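Local coordinates for primase X domain-containing protein (Sulfolobus solfataricus, PDB 4WYH) that serves as a noncatalytic subunit of an archaeal eukaryotic-type primase and is needed for efficient primer synthesis, at residues S33-V38 / K48-Y53; R57-V62 / L71-E76. All blocks are in the same frame, centred on the assembly; numbering follows the deposited sequence.

Contact 1: residues S33-V38 / K48-Y53; sequences SWIEKV and KRFILY
Phe50 pushes its ring from helix 47-63 against Val38, Trp34 and Ile35 of helix 33-41, a helix-helix contact in the core of this all-helical Primase X domain. The two short segments run roughly antiparallel, at 142°, yet their axes come no nearer than 12.5 Å. At that spacing the contact is made by side chains alone, Phe50 reaching from one helix and Val38 from the other. Val38 meets the ring over one face: its CG1 lies 3.8 Å from the Phe50 ring centroid, a CH-pi contact displaced toward the rim, with Val38 CG1 to Phe50 CZ at 3.5 Å. The indole arrives at the ring's edge, in its plane, Trp34 CZ3 being 3.9 Å from Phe50 CE1. Ile35 CG2 approaches Phe50 CZ more distantly and obliquely, at 4.3 Å. Phe50 has CG anti to the backbone N (chi1 -179°), which carries the ring from its helix toward segment 33-38. Were an alanine here, a gap would probably open between the helices, leaving the Val38 methyl and Trp34 CZ3 without their shared partner. Farther out, Phe77 of helix 67-78 meets the Phe50 ring at about 50° between planes, and Met118 of helix 116-128 also packs on it. Within helix 33-41 the indole is backed by its neighbour: Ile35 CG1 sits 3.5 Å above the Trp34 ring plane, over the ring centre.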
loop_
_atom_site.group_PDB
_atom_site.type_symbol
_atom_site.label_atom_id
_atom_site.label_comp_id
_atom_site.label_asym_id
_atom_site.label_seq_id
_atom_site.Cartn_x
_atom_site.Cartn_y
_atom_site.Cartn_z
ATOM N N SER A 33 -8.737 6.894 5.453
ATOM C CA SER A 33 -8.585 6.165 6.684
ATOM C C SER A 33 -8.360 4.725 6.397
ATOM O O SER A 33 -7.576 4.108 7.093
ATOM C CB SER A 33 -9.816 6.318 7.595
ATOM O OG SER A 33 -9.674 7.564 8.275
ATOM N N TRP A 34 -9.092 4.182 5.419
ATOM C CA TRP A 34 -9.035 2.737 5.099
ATOM C C TRP A 34 -7.613 2.265 4.741
ATOM O O TRP A 34 -7.243 1.154 5.055
ATOM C CB TRP A 34 -10.052 2.376 3.996
ATOM C CG TRP A 34 -9.736 2.900 2.631
ATOM C CD1 TRP A 34 -10.102 4.110 2.116
ATOM C CD2 TRP A 34 -8.955 2.255 1.597
ATOM N NE1 TRP A 34 -9.640 4.242 0.827
ATOM C CE2 TRP A 34 -8.941 3.112 0.489
ATOM C CE3 TRP A 34 -8.272 1.040 1.507
ATOM C CZ2 TRP A 34 -8.230 2.814 -0.686
ATOM C CZ3 TRP A 34 -7.592 0.743 0.326
ATOM C CH2 TRP A 34 -7.603 1.636 -0.754
ATOM N N ILE A 35 -6.834 3.127 4.117
ATOM C CA ILE A 35 -5.442 2.822 3.809
ATOM C C ILE A 35 -4.654 2.601 5.073
ATOM O O ILE A 35 -3.920 1.617 5.177
ATOM C CB ILE A 35 -4.817 3.929 2.954
ATOM C CG1 ILE A 35 -5.664 4.082 1.672
ATOM C CG2 ILE A 35 -3.362 3.620 2.634
ATOM C CD1 ILE A 35 -5.055 4.896 0.570
ATOM N N GLU A 36 -4.814 3.475 6.056
ATOM C CA GLU A 36 -4.108 3.328 7.323
ATOM C C GLU A 36 -4.448 2.005 7.992
ATOM O O GLU A 36 -3.581 1.300 8.499
ATOM C CB GLU A 36 -4.423 4.489 8.270
ATOM C CG GLU A 36 -3.940 5.862 7.768
ATOM C CD GLU A 36 -2.444 6.091 7.873
ATOM O OE1 GLU A 36 -1.747 5.120 8.270
ATOM O OE2 GLU A 36 -1.938 7.225 7.539
ATOM N N LYS A 37 -5.716 1.649 7.956
ATOM C CA LYS A 37 -6.158 0.390 8.513
ATOM C C LYS A 37 -5.521 -0.828 7.860
ATOM O O LYS A 37 -5.135 -1.751 8.523
ATOM C CB LYS A 37 -7.681 0.281 8.397
ATOM C CG LYS A 37 -8.270 -0.520 9.537
ATOM C CD LYS A 37 -7.681 -0.040 10.872
ATOM C CE LYS A 37 -8.296 -0.649 12.128
ATOM N NZ LYS A 37 -7.462 -0.119 13.268
ATOM N N VAL A 38 -5.499 -0.852 6.539
ATOM C CA VAL A 38 -4.878 -1.917 5.791
ATOM C C VAL A 38 -3.386 -1.958 6.148
ATOM O O VAL A 38 -2.836 -3.054 6.396
ATOM C CB VAL A 38 -5.072 -1.772 4.261
ATOM C CG1 VAL A 38 -4.343 -2.872 3.516
ATOM C CG2 VAL A 38 -6.561 -1.888 3.903
ATOM N N LYS A 48 2.218 -6.613 -2.740
ATOM C CA LYS A 48 3.095 -5.817 -3.560
ATOM C C LYS A 48 2.310 -4.842 -4.437
ATOM O O LYS A 48 2.602 -3.687 -4.504
ATOM C CB LYS A 48 4.055 -6.710 -4.345
ATOM C CG LYS A 48 5.193 -7.200 -3.467
ATOM C CD LYS A 48 6.108 -8.111 -4.261
ATOM C CE LYS A 48 7.086 -8.757 -3.314
ATOM N NZ LYS A 48 7.978 -9.691 -4.055
ATOM N N ARG A 49 1.231 -5.306 -5.037
ATOM C CA ARG A 49 0.373 -4.397 -5.805
ATOM C C ARG A 49 -0.253 -3.284 -4.937
ATOM O O ARG A 49 -0.299 -2.142 -5.372
ATOM C CB ARG A 49 -0.742 -5.217 -6.482
ATOM C CG ARG A 49 -0.169 -6.186 -7.478
ATOM C CD ARG A 49 -1.247 -6.693 -8.449
ATOM N NE ARG A 49 -2.474 -7.141 -7.784
ATOM C CZ ARG A 49 -2.701 -8.382 -7.420
ATOM N NH1 ARG A 49 -1.758 -9.261 -7.560
ATOM N NH2 ARG A 49 -3.859 -8.739 -6.865
ATOM N N PHE A 50 -0.669 -3.597 -3.708
ATOM C CA PHE A 50 -1.229 -2.598 -2.777
ATOM C C PHE A 50 -0.158 -1.571 -2.514
ATOM O O PHE A 50 -0.416 -0.410 -2.547
ATOM C CB PHE A 50 -1.661 -3.241 -1.474
ATOM C CG PHE A 50 -2.269 -2.264 -0.486
ATOM C CD1 PHE A 50 -3.490 -1.713 -0.750
ATOM C CD2 PHE A 50 -1.577 -1.841 0.615
ATOM C CE1 PHE A 50 -4.066 -0.826 0.116
ATOM C CE2 PHE A 50 -2.154 -0.923 1.499
ATOM C CZ PHE A 50 -3.392 -0.416 1.225
ATOM N N ILE A 51 1.075 -1.993 -2.299
ATOM C CA ILE A 51 2.199 -1.031 -2.167
ATOM C C ILE A 51 2.439 -0.165 -3.399
ATOM O O ILE A 51 2.534 1.057 -3.288
ATOM C CB ILE A 51 3.542 -1.744 -1.765
ATOM C CG1 ILE A 51 3.445 -2.355 -0.360
ATOM C CG2 ILE A 51 4.761 -0.803 -1.912
ATOM C CD1 ILE A 51 4.626 -3.290 -0.054
ATOM N N LEU A 52 2.497 -0.759 -4.568
ATOM C CA LEU A 52 2.761 0.010 -5.777
ATOM C C LEU A 52 1.624 0.981 -6.122
ATOM O O LEU A 52 1.875 2.122 -6.465
ATOM C CB LEU A 52 2.997 -0.924 -6.950
ATOM C CG LEU A 52 3.281 -0.329 -8.320
ATOM C CD1 LEU A 52 4.475 0.615 -8.226
ATOM C CD2 LEU A 52 3.496 -1.425 -9.334
ATOM N N TYR A 53 0.372 0.528 -6.001
ATOM C CA TYR A 53 -0.765 1.269 -6.576
ATOM C C TYR A 53 -1.471 2.136 -5.595
ATOM O O TYR A 53 -2.163 3.094 -6.006
ATOM C CB TYR A 53 -1.759 0.316 -7.380
ATOM C CG TYR A 53 -1.122 -0.365 -8.578
ATOM C CD1 TYR A 53 -0.801 0.348 -9.690
ATOM C CD2 TYR A 53 -0.822 -1.736 -8.581
ATOM C CE1 TYR A 53 -0.177 -0.262 -10.762
ATOM C CE2 TYR A 53 -0.177 -2.350 -9.625
ATOM C CZ TYR A 53 0.167 -1.603 -10.711
ATOM O OH TYR A 53 0.755 -2.170 -11.799
#

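Contact 2: residues R57-V62 / L71-E76; sequences RYLVNV and LQTLKE
This is a small, apolar helix-helix contact between Leu59, near the C-terminal end of helix 47-63, and Thr73 and Leu74 of helix 67-78. The segments bury 116 Å² between them, and no hydrogen bond crosses. The nearest CA atoms, those of Leu59 and Thr73, are 8.7 Å apart, so side chains carry the packing. One methyl does the touching from the first helix. Leu59 CD1 meets Thr73 CG2 tip to tip at 3.7 Å, and it also reaches Leu74 CD2 at 3.8 Å as the two leucine side chains pass alongside one another, heading opposite ways. Thr73 offers its methyl because CG2 is anti to the backbone N, while OG1 stands beside that N (chi1 -60°) and hydrogen-bonds to the carbonyl O of Glu69, one turn earlier in the same helix. Around this cluster Val65 touches Leu59, Leu39 of helix 33-41 touches Thr73, and Ile95 of helix 88-101 touches Leu74. Elsewhere on helix 67-78, Gln72 NE2 donates to Glu76 OE2 from above the carboxylate plane. With the threonine hydroxyl satisfied within its own helix, the interface is left to aliphatic carbons, chiefly methyls, and its cohesion rests on van der Waals and hydrophobic packing.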
loop_
_atom_site.group_PDB
_atom_site.type_symbol
_atom_site.label_atom_id
_atom_site.label_comp_id
_atom_site.label_asym_id
_atom_site.label_seq_id
_atom_site.Cartn_x
_atom_site.Cartn_y
_atom_site.Cartn_z
ATOM N N ARG A 57 1.778 5.729 -2.815
ATOM C CA ARG A 57 1.224 6.981 -3.319
ATOM C C ARG A 57 0.473 7.753 -2.242
ATOM O O ARG A 57 0.595 8.940 -2.152
ATOM C CB ARG A 57 0.274 6.663 -4.433
ATOM C CG ARG A 57 0.873 5.787 -5.541
ATOM C CD ARG A 57 -0.108 5.655 -6.665
ATOM N NE ARG A 57 0.391 4.846 -7.725
ATOM C CZ ARG A 57 -0.207 4.707 -8.887
ATOM N NH1 ARG A 57 -1.360 5.343 -9.131
ATOM N NH2 ARG A 57 0.321 3.896 -9.800
ATOM N N TYR A 58 -0.304 7.066 -1.414
ATOM C CA TYR A 58 -0.941 7.725 -0.292
ATOM C C TYR A 58 0.058 8.376 0.662
ATOM O O TYR A 58 -0.029 9.557 1.020
ATOM C CB TYR A 58 -1.779 6.714 0.439
ATOM C CG TYR A 58 -2.293 7.170 1.787
ATOM C CD1 TYR A 58 -3.204 8.186 1.876
ATOM C CD2 TYR A 58 -1.797 6.590 2.996
ATOM C CE1 TYR A 58 -3.662 8.633 3.134
ATOM C CE2 TYR A 58 -2.228 7.031 4.255
ATOM C CZ TYR A 58 -3.181 8.009 4.302
ATOM O OH TYR A 58 -3.693 8.461 5.449
ATOM N N LEU A 59 1.015 7.584 1.115
ATOM C CA LEU A 59 1.991 8.043 2.058
ATOM C C LEU A 59 2.765 9.259 1.536
ATOM O O LEU A 59 2.895 10.278 2.200
ATOM C CB LEU A 59 2.948 6.885 2.403
ATOM C CG LEU A 59 2.361 5.733 3.222
ATOM C CD1 LEU A 59 3.406 4.636 3.369
ATOM C CD2 LEU A 59 1.930 6.312 4.547
ATOM N N VAL A 60 3.244 9.163 0.332
ATOM C CA VAL A 60 4.096 10.183 -0.236
ATOM C C VAL A 60 3.321 11.431 -0.714
ATOM O O VAL A 60 3.710 12.598 -0.427
ATOM C CB VAL A 60 4.924 9.553 -1.376
ATOM C CG1 VAL A 60 5.687 10.605 -2.158
ATOM C CG2 VAL A 60 5.864 8.482 -0.788
ATOM N N ASN A 61 2.230 11.210 -1.423
ATOM C CA ASN A 61 1.604 12.296 -2.171
ATOM C C ASN A 61 0.393 12.879 -1.520
ATOM O O ASN A 61 0.043 14.042 -1.789
ATOM C CB ASN A 61 1.302 11.838 -3.602
ATOM C CG ASN A 61 2.572 11.643 -4.402
ATOM O OD1 ASN A 61 3.631 12.260 -4.139
ATOM N ND2 ASN A 61 2.499 10.711 -5.347
ATOM N N VAL A 62 -0.213 12.113 -0.632
ATOM C CA VAL A 62 -1.387 12.576 0.131
ATOM C C VAL A 62 -1.015 12.940 1.576
ATOM O O VAL A 62 -1.286 14.023 2.017
ATOM C CB VAL A 62 -2.515 11.553 0.140
ATOM C CG1 VAL A 62 -3.750 12.166 0.794
ATOM C CG2 VAL A 62 -2.863 11.098 -1.277
ATOM N N LEU A 71 9.405 4.224 3.685
ATOM C CA LEU A 71 10.076 2.965 3.578
ATOM C C LEU A 71 9.787 2.062 4.761
ATOM O O LEU A 71 9.498 0.895 4.593
ATOM C CB LEU A 71 11.583 3.170 3.351
ATOM C CG LEU A 71 12.406 1.877 3.382
ATOM C CD1 LEU A 71 12.069 0.950 2.245
ATOM C CD2 LEU A 71 13.906 2.156 3.421
ATOM N N GLN A 72 9.843 2.602 5.964
ATOM C CA GLN A 72 9.655 1.775 7.143
ATOM C C GLN A 72 8.227 1.349 7.213
ATOM O O GLN A 72 7.949 0.217 7.464
ATOM C CB GLN A 72 10.066 2.560 8.408
ATOM C CG GLN A 72 9.853 1.758 9.670
ATOM C CD GLN A 72 10.575 0.422 9.672
ATOM O OE1 GLN A 72 11.713 0.317 9.196
ATOM N NE2 GLN A 72 9.929 -0.614 10.222
ATOM N N THR A 73 7.298 2.252 6.952
ATOM C CA THR A 73 5.878 1.942 6.974
ATOM C C THR A 73 5.473 0.822 5.988
ATOM O O THR A 73 4.703 -0.104 6.333
ATOM C CB THR A 73 5.101 3.219 6.621
ATOM O OG1 THR A 73 5.426 4.220 7.604
ATOM C CG2 THR A 73 3.604 2.924 6.631
ATOM N N LEU A 74 6.019 0.924 4.768
ATOM C CA LEU A 74 5.751 -0.050 3.717
ATOM C C LEU A 74 6.340 -1.406 4.052
ATOM O O LEU A 74 5.713 -2.450 3.812
ATOM C CB LEU A 74 6.282 0.486 2.374
ATOM C CG LEU A 74 5.568 1.730 1.881
ATOM C CD1 LEU A 74 6.233 2.354 0.686
ATOM C CD2 LEU A 74 4.122 1.370 1.594
ATOM N N LYS A 75 7.573 -1.410 4.560
ATOM C CA LYS A 75 8.223 -2.674 4.936
ATOM C C LYS A 75 7.529 -3.400 6.121
ATOM O O LYS A 75 7.263 -4.605 6.039
ATOM C CB LYS A 75 9.719 -2.432 5.225
ATOM C CG LYS A 75 10.511 -3.692 5.200
ATOM C CD LYS A 75 11.718 -3.570 6.115
ATOM C CE LYS A 75 12.919 -3.029 5.390
ATOM N NZ LYS A 75 14.105 -3.205 6.278
ATOM N N GLU A 76 7.167 -2.639 7.138
ATOM C CA GLU A 76 6.376 -3.114 8.298
ATOM C C GLU A 76 5.052 -3.689 7.897
ATOM O O GLU A 76 4.727 -4.750 8.377
ATOM C CB GLU A 76 6.010 -1.980 9.206
ATOM C CG GLU A 76 6.902 -1.793 10.314
ATOM C CD GLU A 76 6.611 -0.484 10.997
ATOM O OE1 GLU A 76 5.761 0.376 10.576
ATOM O OE2 GLU A 76 7.326 -0.321 11.928
#

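From the N terminus, helix 33-41 turns back through a short connection, and contact 1 closes that loop by setting helix 33-41 against the first half of helix 47-63. The chain then runs on to the second half of the same helix, turns again, and contact 2 closes the next loop with helix 67-78. The two are therefore in series, neither nesting nor crossing, their centres 9 Å apart. Helix 47-63 is common to both and joins its two neighbours. They also touch directly: Ile35 CG2 lies 3.4 Å from Tyr58 CD2, and Glu36 OE2 is 3.0 Å from Tyr58 OH, a probable hydrogen bond between segments 33-38 and 57-62.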